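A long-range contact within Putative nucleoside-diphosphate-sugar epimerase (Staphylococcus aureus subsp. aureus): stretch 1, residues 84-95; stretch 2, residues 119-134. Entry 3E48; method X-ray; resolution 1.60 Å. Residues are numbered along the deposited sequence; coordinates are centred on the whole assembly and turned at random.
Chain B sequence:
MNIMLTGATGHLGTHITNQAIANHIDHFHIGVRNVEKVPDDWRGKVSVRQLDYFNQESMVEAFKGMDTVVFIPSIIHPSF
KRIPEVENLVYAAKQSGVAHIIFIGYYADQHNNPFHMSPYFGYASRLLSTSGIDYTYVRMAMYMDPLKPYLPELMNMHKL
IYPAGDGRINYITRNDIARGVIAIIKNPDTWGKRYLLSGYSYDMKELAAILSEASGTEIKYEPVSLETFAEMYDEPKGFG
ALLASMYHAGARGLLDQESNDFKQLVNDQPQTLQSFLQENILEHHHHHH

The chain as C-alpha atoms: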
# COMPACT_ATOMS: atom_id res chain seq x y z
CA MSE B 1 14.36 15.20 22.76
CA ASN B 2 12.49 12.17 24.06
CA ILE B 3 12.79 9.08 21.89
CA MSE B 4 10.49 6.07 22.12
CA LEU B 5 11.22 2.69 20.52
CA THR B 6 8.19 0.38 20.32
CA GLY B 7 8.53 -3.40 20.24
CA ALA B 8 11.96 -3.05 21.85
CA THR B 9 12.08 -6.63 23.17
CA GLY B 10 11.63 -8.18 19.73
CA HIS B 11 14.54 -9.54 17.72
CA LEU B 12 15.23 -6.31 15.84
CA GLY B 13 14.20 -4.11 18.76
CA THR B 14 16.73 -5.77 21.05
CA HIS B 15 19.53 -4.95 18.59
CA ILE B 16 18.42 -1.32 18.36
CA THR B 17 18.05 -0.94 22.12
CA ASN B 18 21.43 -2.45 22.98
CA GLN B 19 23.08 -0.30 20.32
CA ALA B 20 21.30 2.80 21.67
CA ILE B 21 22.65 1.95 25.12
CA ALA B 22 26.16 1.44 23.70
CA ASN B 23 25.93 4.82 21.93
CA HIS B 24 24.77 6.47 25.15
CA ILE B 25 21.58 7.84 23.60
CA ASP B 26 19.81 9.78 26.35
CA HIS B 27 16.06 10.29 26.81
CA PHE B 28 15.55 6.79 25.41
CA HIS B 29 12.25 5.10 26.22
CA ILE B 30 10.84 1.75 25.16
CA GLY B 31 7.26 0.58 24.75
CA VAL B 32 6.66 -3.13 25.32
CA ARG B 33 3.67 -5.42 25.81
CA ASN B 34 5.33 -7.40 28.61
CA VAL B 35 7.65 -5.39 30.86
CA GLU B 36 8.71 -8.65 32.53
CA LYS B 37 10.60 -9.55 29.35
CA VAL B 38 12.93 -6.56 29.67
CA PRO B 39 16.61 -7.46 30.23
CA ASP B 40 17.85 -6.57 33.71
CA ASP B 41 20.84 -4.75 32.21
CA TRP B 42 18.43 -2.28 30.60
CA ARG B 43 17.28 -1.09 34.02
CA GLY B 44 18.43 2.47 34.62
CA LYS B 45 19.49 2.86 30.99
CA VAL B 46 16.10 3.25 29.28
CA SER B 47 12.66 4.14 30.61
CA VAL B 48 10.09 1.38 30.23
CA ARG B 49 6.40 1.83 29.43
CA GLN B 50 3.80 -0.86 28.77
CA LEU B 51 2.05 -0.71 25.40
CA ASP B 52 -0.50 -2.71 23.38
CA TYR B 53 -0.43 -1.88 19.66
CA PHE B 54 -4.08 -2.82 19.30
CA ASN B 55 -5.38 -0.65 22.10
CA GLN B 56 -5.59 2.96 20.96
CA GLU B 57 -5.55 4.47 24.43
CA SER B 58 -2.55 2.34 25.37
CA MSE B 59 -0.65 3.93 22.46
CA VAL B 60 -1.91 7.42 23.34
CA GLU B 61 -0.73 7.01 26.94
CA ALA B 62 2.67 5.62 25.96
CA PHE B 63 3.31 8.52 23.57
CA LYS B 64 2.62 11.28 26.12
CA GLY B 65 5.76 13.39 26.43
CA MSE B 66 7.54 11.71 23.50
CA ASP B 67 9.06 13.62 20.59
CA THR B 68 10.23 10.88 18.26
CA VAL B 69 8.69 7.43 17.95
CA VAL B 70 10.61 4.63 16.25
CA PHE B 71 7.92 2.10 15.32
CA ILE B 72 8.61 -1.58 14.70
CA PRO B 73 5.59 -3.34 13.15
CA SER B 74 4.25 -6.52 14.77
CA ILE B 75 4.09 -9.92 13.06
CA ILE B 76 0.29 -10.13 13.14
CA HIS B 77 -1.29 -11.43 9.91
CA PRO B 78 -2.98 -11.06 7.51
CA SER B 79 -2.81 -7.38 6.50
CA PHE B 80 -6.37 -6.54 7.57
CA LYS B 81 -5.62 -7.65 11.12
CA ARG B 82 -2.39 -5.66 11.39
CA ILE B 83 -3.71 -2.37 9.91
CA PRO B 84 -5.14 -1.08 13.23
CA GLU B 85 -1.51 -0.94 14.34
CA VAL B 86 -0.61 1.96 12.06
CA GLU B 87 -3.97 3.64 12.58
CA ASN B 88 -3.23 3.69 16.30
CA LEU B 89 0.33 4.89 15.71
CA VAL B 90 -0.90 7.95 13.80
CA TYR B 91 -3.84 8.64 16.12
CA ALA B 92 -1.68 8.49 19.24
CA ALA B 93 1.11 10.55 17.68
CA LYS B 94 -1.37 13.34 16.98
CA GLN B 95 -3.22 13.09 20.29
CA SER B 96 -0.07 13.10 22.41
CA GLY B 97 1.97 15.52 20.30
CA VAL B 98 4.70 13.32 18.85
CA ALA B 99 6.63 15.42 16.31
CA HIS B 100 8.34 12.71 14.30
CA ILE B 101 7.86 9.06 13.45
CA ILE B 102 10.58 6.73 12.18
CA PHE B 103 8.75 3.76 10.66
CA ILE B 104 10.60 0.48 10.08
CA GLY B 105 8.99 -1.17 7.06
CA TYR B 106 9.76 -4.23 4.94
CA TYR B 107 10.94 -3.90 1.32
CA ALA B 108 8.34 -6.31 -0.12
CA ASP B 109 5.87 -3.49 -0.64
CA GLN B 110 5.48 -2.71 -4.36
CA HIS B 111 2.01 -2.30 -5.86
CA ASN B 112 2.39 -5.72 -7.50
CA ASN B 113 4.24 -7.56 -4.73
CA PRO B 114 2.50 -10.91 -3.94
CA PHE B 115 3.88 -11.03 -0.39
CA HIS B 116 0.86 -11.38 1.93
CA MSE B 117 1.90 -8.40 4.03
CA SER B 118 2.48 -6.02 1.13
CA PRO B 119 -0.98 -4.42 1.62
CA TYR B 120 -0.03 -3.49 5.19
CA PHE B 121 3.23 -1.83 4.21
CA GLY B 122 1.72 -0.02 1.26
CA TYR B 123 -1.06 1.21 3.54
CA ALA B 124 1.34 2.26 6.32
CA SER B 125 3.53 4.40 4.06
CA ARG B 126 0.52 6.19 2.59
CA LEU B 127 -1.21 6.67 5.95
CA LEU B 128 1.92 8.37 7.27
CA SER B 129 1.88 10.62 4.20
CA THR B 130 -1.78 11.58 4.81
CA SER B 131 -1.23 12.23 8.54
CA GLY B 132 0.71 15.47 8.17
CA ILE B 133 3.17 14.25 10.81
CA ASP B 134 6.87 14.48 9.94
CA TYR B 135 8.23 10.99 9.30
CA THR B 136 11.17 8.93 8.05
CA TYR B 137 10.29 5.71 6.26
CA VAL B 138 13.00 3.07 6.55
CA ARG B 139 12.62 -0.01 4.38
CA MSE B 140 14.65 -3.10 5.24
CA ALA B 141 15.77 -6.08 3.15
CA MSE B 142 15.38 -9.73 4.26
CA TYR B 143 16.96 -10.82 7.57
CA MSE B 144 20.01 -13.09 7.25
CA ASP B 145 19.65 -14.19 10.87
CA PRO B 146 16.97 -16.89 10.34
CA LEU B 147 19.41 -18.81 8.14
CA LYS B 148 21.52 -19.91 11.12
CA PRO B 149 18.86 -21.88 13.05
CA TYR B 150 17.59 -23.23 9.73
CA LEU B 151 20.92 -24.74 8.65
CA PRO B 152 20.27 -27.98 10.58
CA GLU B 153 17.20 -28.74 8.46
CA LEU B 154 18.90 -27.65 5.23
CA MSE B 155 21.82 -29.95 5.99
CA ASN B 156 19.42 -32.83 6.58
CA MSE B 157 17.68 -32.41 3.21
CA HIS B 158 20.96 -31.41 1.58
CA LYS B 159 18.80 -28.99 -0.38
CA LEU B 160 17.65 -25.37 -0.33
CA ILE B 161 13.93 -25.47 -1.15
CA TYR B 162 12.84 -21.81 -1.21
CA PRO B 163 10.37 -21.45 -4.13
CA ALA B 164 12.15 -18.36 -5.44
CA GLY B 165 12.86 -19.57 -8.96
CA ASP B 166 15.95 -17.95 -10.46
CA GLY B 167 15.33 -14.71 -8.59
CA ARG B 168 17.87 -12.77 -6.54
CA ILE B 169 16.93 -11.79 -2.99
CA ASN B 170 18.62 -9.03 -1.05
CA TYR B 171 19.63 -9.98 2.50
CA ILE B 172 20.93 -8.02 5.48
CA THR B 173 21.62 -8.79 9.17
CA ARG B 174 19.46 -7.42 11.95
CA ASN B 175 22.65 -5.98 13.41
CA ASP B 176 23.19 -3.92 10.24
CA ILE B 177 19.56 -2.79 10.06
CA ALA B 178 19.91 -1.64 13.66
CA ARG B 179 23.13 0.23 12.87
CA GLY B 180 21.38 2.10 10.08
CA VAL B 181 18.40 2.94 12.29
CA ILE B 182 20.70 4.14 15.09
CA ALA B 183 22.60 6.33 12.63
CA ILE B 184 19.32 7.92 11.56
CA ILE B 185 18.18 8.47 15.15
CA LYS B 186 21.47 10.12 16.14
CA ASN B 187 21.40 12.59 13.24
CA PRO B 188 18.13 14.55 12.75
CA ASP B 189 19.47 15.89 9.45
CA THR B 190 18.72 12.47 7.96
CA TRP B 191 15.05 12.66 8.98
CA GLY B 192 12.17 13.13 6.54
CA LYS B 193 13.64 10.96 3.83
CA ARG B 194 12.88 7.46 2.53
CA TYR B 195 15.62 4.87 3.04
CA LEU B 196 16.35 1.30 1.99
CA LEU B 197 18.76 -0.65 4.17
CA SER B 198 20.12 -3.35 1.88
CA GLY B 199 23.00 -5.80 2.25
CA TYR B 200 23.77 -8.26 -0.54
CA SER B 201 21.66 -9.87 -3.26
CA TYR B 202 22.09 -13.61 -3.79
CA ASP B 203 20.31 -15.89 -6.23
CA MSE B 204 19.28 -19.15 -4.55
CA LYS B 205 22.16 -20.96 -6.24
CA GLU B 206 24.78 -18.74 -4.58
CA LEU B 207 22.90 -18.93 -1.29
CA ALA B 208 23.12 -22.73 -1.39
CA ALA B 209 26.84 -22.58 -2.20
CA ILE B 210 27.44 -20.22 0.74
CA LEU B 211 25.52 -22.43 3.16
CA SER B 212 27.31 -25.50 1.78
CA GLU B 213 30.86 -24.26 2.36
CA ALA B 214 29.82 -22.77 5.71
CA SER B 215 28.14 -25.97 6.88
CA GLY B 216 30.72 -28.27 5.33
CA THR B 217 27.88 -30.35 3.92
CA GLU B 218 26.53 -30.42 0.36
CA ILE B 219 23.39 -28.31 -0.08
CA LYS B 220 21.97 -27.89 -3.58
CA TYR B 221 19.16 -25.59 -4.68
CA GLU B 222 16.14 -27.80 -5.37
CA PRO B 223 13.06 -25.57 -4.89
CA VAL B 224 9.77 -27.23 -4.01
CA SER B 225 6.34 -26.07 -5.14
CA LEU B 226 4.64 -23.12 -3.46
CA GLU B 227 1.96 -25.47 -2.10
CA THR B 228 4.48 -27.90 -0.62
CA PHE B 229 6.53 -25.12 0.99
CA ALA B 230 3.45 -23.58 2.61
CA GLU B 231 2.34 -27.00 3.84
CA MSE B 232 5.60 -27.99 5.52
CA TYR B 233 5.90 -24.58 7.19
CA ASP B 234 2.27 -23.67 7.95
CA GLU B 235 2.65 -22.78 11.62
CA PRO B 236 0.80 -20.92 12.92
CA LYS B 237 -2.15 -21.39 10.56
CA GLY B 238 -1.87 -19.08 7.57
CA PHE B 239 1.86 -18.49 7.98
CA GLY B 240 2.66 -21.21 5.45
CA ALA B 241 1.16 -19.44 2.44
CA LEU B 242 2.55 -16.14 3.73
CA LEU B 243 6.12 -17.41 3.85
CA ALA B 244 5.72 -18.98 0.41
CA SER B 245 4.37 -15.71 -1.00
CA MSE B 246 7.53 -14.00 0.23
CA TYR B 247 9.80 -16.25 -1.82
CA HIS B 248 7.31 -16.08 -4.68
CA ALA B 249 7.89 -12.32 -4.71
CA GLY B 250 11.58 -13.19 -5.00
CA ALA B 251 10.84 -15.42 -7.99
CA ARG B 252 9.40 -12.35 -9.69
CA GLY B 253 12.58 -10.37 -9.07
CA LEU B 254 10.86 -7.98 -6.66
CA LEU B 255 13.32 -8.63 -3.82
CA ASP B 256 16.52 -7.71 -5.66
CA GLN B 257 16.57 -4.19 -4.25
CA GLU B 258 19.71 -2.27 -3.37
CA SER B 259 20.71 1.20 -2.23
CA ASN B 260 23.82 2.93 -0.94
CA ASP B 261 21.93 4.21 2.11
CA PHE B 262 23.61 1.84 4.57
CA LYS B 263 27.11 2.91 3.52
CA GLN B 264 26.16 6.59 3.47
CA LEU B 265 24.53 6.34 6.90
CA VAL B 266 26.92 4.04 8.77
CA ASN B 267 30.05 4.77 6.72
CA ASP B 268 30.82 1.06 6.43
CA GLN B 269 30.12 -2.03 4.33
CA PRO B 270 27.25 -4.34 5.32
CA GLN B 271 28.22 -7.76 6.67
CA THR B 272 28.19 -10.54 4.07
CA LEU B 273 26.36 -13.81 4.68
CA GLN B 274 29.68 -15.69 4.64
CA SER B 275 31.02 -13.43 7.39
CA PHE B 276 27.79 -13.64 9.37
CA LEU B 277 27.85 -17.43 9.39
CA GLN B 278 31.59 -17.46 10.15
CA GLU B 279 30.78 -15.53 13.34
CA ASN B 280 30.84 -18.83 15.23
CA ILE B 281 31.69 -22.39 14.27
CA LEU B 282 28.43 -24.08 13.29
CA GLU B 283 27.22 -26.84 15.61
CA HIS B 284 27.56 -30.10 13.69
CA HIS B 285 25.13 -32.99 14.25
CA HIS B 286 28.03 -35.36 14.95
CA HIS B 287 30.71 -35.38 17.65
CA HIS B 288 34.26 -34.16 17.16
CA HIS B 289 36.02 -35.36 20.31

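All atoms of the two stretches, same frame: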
# COMPACT_ATOMS: atom_id res chain seq x y z
N PRO B 84 -4.83 -1.92 12.06
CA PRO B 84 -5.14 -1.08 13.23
C PRO B 84 -3.89 -0.53 13.92
O PRO B 84 -3.91 0.53 14.54
CB PRO B 84 -5.94 -2.03 14.12
CG PRO B 84 -6.70 -2.85 13.10
CD PRO B 84 -5.60 -3.17 12.10
N GLU B 85 -2.81 -1.28 13.79
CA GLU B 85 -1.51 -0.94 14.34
C GLU B 85 -1.06 0.46 13.93
O GLU B 85 -0.73 1.31 14.77
CB GLU B 85 -0.53 -1.95 13.79
CG GLU B 85 0.76 -2.08 14.47
CD GLU B 85 1.46 -3.30 13.96
OE1 GLU B 85 2.23 -3.20 12.97
OE2 GLU B 85 1.21 -4.37 14.54
N VAL B 86 -1.04 0.68 12.62
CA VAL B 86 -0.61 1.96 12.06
C VAL B 86 -1.65 3.04 12.31
O VAL B 86 -1.31 4.20 12.48
CB VAL B 86 -0.32 1.85 10.54
CG1 VAL B 86 -1.59 1.50 9.78
CG2 VAL B 86 0.27 3.16 10.03
N GLU B 87 -2.93 2.66 12.31
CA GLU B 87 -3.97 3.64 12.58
C GLU B 87 -3.74 4.16 13.99
O GLU B 87 -3.81 5.36 14.22
CB GLU B 87 -5.36 3.00 12.50
CG GLU B 87 -5.89 2.75 11.09
CD GLU B 87 -6.19 4.02 10.32
OE1 GLU B 87 -6.58 5.03 10.94
OE2 GLU B 87 -6.04 4.02 9.08
N ASN B 88 -3.45 3.27 14.93
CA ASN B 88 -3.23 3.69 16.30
C ASN B 88 -1.96 4.52 16.43
O ASN B 88 -1.91 5.48 17.20
CB ASN B 88 -3.20 2.48 17.23
CG ASN B 88 -4.58 1.86 17.39
OD1 ASN B 88 -5.60 2.51 17.12
ND2 ASN B 88 -4.63 0.62 17.86
N LEU B 89 -0.93 4.15 15.68
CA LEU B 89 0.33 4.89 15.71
C LEU B 89 0.07 6.36 15.37
O LEU B 89 0.46 7.25 16.11
CB LEU B 89 1.31 4.30 14.69
CG LEU B 89 2.56 5.11 14.39
CD1 LEU B 89 3.44 5.24 15.64
CD2 LEU B 89 3.33 4.41 13.27
N VAL B 90 -0.60 6.59 14.24
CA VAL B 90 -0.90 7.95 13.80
C VAL B 90 -1.83 8.69 14.75
O VAL B 90 -1.60 9.86 15.07
CB VAL B 90 -1.52 7.96 12.38
CG1 VAL B 90 -1.94 9.37 12.00
CG2 VAL B 90 -0.52 7.42 11.37
N TYR B 91 -2.89 8.02 15.21
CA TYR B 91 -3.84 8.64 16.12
C TYR B 91 -3.17 9.09 17.41
O TYR B 91 -3.38 10.21 17.87
CB TYR B 91 -4.97 7.67 16.45
CG TYR B 91 -6.00 8.25 17.40
CD1 TYR B 91 -5.79 8.24 18.77
CD2 TYR B 91 -7.18 8.80 16.92
CE1 TYR B 91 -6.72 8.78 19.65
CE2 TYR B 91 -8.13 9.34 17.78
CZ TYR B 91 -7.89 9.32 19.15
OH TYR B 91 -8.83 9.84 20.02
N ALA B 92 -2.37 8.20 17.99
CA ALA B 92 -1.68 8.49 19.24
C ALA B 92 -0.61 9.56 19.06
O ALA B 92 -0.40 10.39 19.95
CB ALA B 92 -1.07 7.23 19.82
N ALA B 93 0.08 9.55 17.92
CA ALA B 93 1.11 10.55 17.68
C ALA B 93 0.47 11.93 17.67
O ALA B 93 1.02 12.88 18.23
CB ALA B 93 1.83 10.27 16.35
N LYS B 94 -0.69 12.05 17.04
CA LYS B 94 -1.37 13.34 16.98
C LYS B 94 -1.92 13.77 18.34
O LYS B 94 -1.73 14.90 18.77
CB LYS B 94 -2.52 13.30 15.97
CG LYS B 94 -2.07 13.22 14.52
CD LYS B 94 -3.26 13.29 13.58
CE LYS B 94 -2.83 13.41 12.13
NZ LYS B 94 -4.00 13.51 11.23
N GLN B 95 -2.61 12.84 18.99
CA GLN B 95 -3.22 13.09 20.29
C GLN B 95 -2.20 13.52 21.35
O GLN B 95 -2.42 14.48 22.08
CB GLN B 95 -3.92 11.81 20.77
CG GLN B 95 -5.01 12.01 21.82
CD GLN B 95 -6.23 12.72 21.26
OE1 GLN B 95 -6.68 12.43 20.15
NE2 GLN B 95 -6.79 13.64 22.04
N PRO B 119 0.09 -5.41 1.43
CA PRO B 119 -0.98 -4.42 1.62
C PRO B 119 -0.74 -3.57 2.87
O PRO B 119 -0.96 -2.35 2.86
CB PRO B 119 -2.23 -5.28 1.74
CG PRO B 119 -1.90 -6.48 0.91
CD PRO B 119 -0.48 -6.77 1.33
N TYR B 120 -0.30 -4.21 3.95
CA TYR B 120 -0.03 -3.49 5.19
C TYR B 120 1.04 -2.43 5.02
O TYR B 120 0.86 -1.29 5.44
CB TYR B 120 0.41 -4.46 6.30
CG TYR B 120 0.96 -3.75 7.53
CD1 TYR B 120 0.11 -3.18 8.47
CD2 TYR B 120 2.34 -3.63 7.73
CE1 TYR B 120 0.60 -2.51 9.59
CE2 TYR B 120 2.85 -2.95 8.84
CZ TYR B 120 1.97 -2.40 9.77
OH TYR B 120 2.46 -1.74 10.88
N PHE B 121 2.15 -2.79 4.39
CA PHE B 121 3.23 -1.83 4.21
C PHE B 121 2.88 -0.72 3.23
O PHE B 121 3.28 0.42 3.42
CB PHE B 121 4.51 -2.57 3.80
CG PHE B 121 5.08 -3.39 4.91
CD1 PHE B 121 5.62 -2.77 6.04
CD2 PHE B 121 5.02 -4.78 4.87
CE1 PHE B 121 6.10 -3.52 7.12
CE2 PHE B 121 5.50 -5.55 5.94
CZ PHE B 121 6.03 -4.92 7.07
N GLY B 122 2.12 -1.05 2.19
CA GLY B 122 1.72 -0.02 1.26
C GLY B 122 0.80 0.95 1.98
O GLY B 122 0.90 2.16 1.83
N TYR B 123 -0.11 0.41 2.79
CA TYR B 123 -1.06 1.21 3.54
C TYR B 123 -0.37 2.10 4.57
O TYR B 123 -0.71 3.28 4.70
CB TYR B 123 -2.06 0.29 4.23
CG TYR B 123 -3.20 0.97 4.94
CD1 TYR B 123 -3.05 1.49 6.23
CD2 TYR B 123 -4.47 1.05 4.34
CE1 TYR B 123 -4.13 2.06 6.91
CE2 TYR B 123 -5.55 1.61 5.01
CZ TYR B 123 -5.38 2.11 6.30
OH TYR B 123 -6.46 2.63 6.96
N ALA B 124 0.59 1.53 5.29
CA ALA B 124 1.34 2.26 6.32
C ALA B 124 2.05 3.50 5.76
O ALA B 124 1.92 4.60 6.31
CB ALA B 124 2.35 1.33 6.98
N SER B 125 2.80 3.31 4.68
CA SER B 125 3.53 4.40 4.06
C SER B 125 2.58 5.54 3.68
O SER B 125 2.81 6.71 4.00
CB SER B 125 4.27 3.90 2.81
OG SER B 125 4.98 4.94 2.17
N ARG B 126 1.50 5.19 3.01
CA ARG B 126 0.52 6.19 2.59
C ARG B 126 -0.19 6.85 3.77
O ARG B 126 -0.39 8.07 3.77
CB ARG B 126 -0.48 5.54 1.63
CG ARG B 126 0.22 5.08 0.37
CD ARG B 126 -0.59 4.11 -0.48
NE ARG B 126 0.08 3.89 -1.76
CZ ARG B 126 1.21 3.20 -1.91
NH1 ARG B 126 1.82 2.65 -0.86
NH2 ARG B 126 1.77 3.11 -3.11
N LEU B 127 -0.54 6.08 4.80
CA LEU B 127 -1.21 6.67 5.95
C LEU B 127 -0.30 7.71 6.59
O LEU B 127 -0.76 8.77 7.01
CB LEU B 127 -1.59 5.60 6.98
CG LEU B 127 -2.54 6.08 8.09
CD1 LEU B 127 -3.92 6.41 7.49
CD2 LEU B 127 -2.68 5.00 9.15
N LEU B 128 0.99 7.41 6.68
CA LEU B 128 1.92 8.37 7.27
C LEU B 128 1.91 9.64 6.42
O LEU B 128 1.91 10.75 6.95
CB LEU B 128 3.33 7.78 7.35
CG LEU B 128 3.45 6.76 8.47
CD1 LEU B 128 4.69 5.90 8.26
CD2 LEU B 128 3.52 7.48 9.81
N SER B 129 1.90 9.47 5.10
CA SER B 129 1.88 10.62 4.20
C SER B 129 0.62 11.47 4.42
O SER B 129 0.70 12.70 4.43
CB SER B 129 1.94 10.13 2.74
OG SER B 129 1.95 11.23 1.85
N THR B 130 -0.53 10.83 4.61
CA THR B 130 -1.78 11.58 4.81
C THR B 130 -1.91 12.24 6.18
O THR B 130 -2.68 13.18 6.35
CB THR B 130 -3.03 10.70 4.65
OG1 THR B 130 -3.16 9.84 5.79
CG2 THR B 130 -2.95 9.85 3.38
N SER B 131 -1.16 11.73 7.16
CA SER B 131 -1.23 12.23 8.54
C SER B 131 -0.75 13.66 8.78
O SER B 131 -1.24 14.32 9.70
CB SER B 131 -0.43 11.31 9.46
OG SER B 131 0.95 11.49 9.25
N GLY B 132 0.20 14.12 7.98
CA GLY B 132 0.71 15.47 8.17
C GLY B 132 1.81 15.51 9.23
O GLY B 132 2.35 16.58 9.53
N ILE B 133 2.13 14.36 9.79
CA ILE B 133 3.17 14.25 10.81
C ILE B 133 4.50 14.01 10.09
O ILE B 133 4.55 13.26 9.12
CB ILE B 133 2.88 13.08 11.75
CG1 ILE B 133 1.48 13.23 12.34
CG2 ILE B 133 3.93 13.01 12.85
CD1 ILE B 133 1.02 12.05 13.16
N ASP B 134 5.56 14.66 10.55
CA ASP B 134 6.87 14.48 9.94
C ASP B 134 7.27 13.02 10.15
O ASP B 134 7.05 12.47 11.24
CB ASP B 134 7.93 15.38 10.59
CG ASP B 134 7.72 16.85 10.29
OD1 ASP B 134 7.07 17.18 9.26
OD2 ASP B 134 8.22 17.69 11.07
O HOH W 1 -4.55 13.81 8.52

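Two helices that run side by side in the same direction can pack along their whole length if their axes barely diverge, and residues 84–95 and 119–131 of this putative epimerase illustrate the principle. Their axes incline by only 16° and approach to 9.9 Å, so contact is renewed at each turn: V86 lies beside A124, V90 beside S131, and K94 beside I133, beyond the second helix. There G132 takes a positive phi of 85°, a conformation in which a CB would jam against the preceding carbonyl oxygen, and the chain turns so that I133 points back toward the first helix.

The apolar seam follows this register. V86 points toward the partner helix, its CG2 lying 3.6 Å from L127 CD2 and its CG1 3.8 Å from Y123 CD1, at the edge of the tyrosine ring. The small side chain of A124 completes this layer. One turn on, V90 CG2 meets L127 CD2 at 3.9 Å, while V90 CG1 sits 3.5 Å from S131 CB. I133 then closes the seam, its CD1 reaching A93 CB at 3.7 Å and K94 CG at 3.6 Å.

Polar groups accompany this seam. E87 leaves its helix sideways, but its bent m, m side chain brings the carboxylate back to accept a hydrogen bond from Y123, with OH to OE2 at 2.6 Å. E85 OE1 and Y120 OH also lie 2.6 Å apart. At the other end, the extended side chain of K94 reaches the second helix's C-terminal turn, where a water accepts from K94 NZ (2.8 Å) and donates to T130 O (2.9 Å). S131 OG steadies the turn itself, donating to L128 O at 2.6 Å and accepting from I133 N at 3.1 Å.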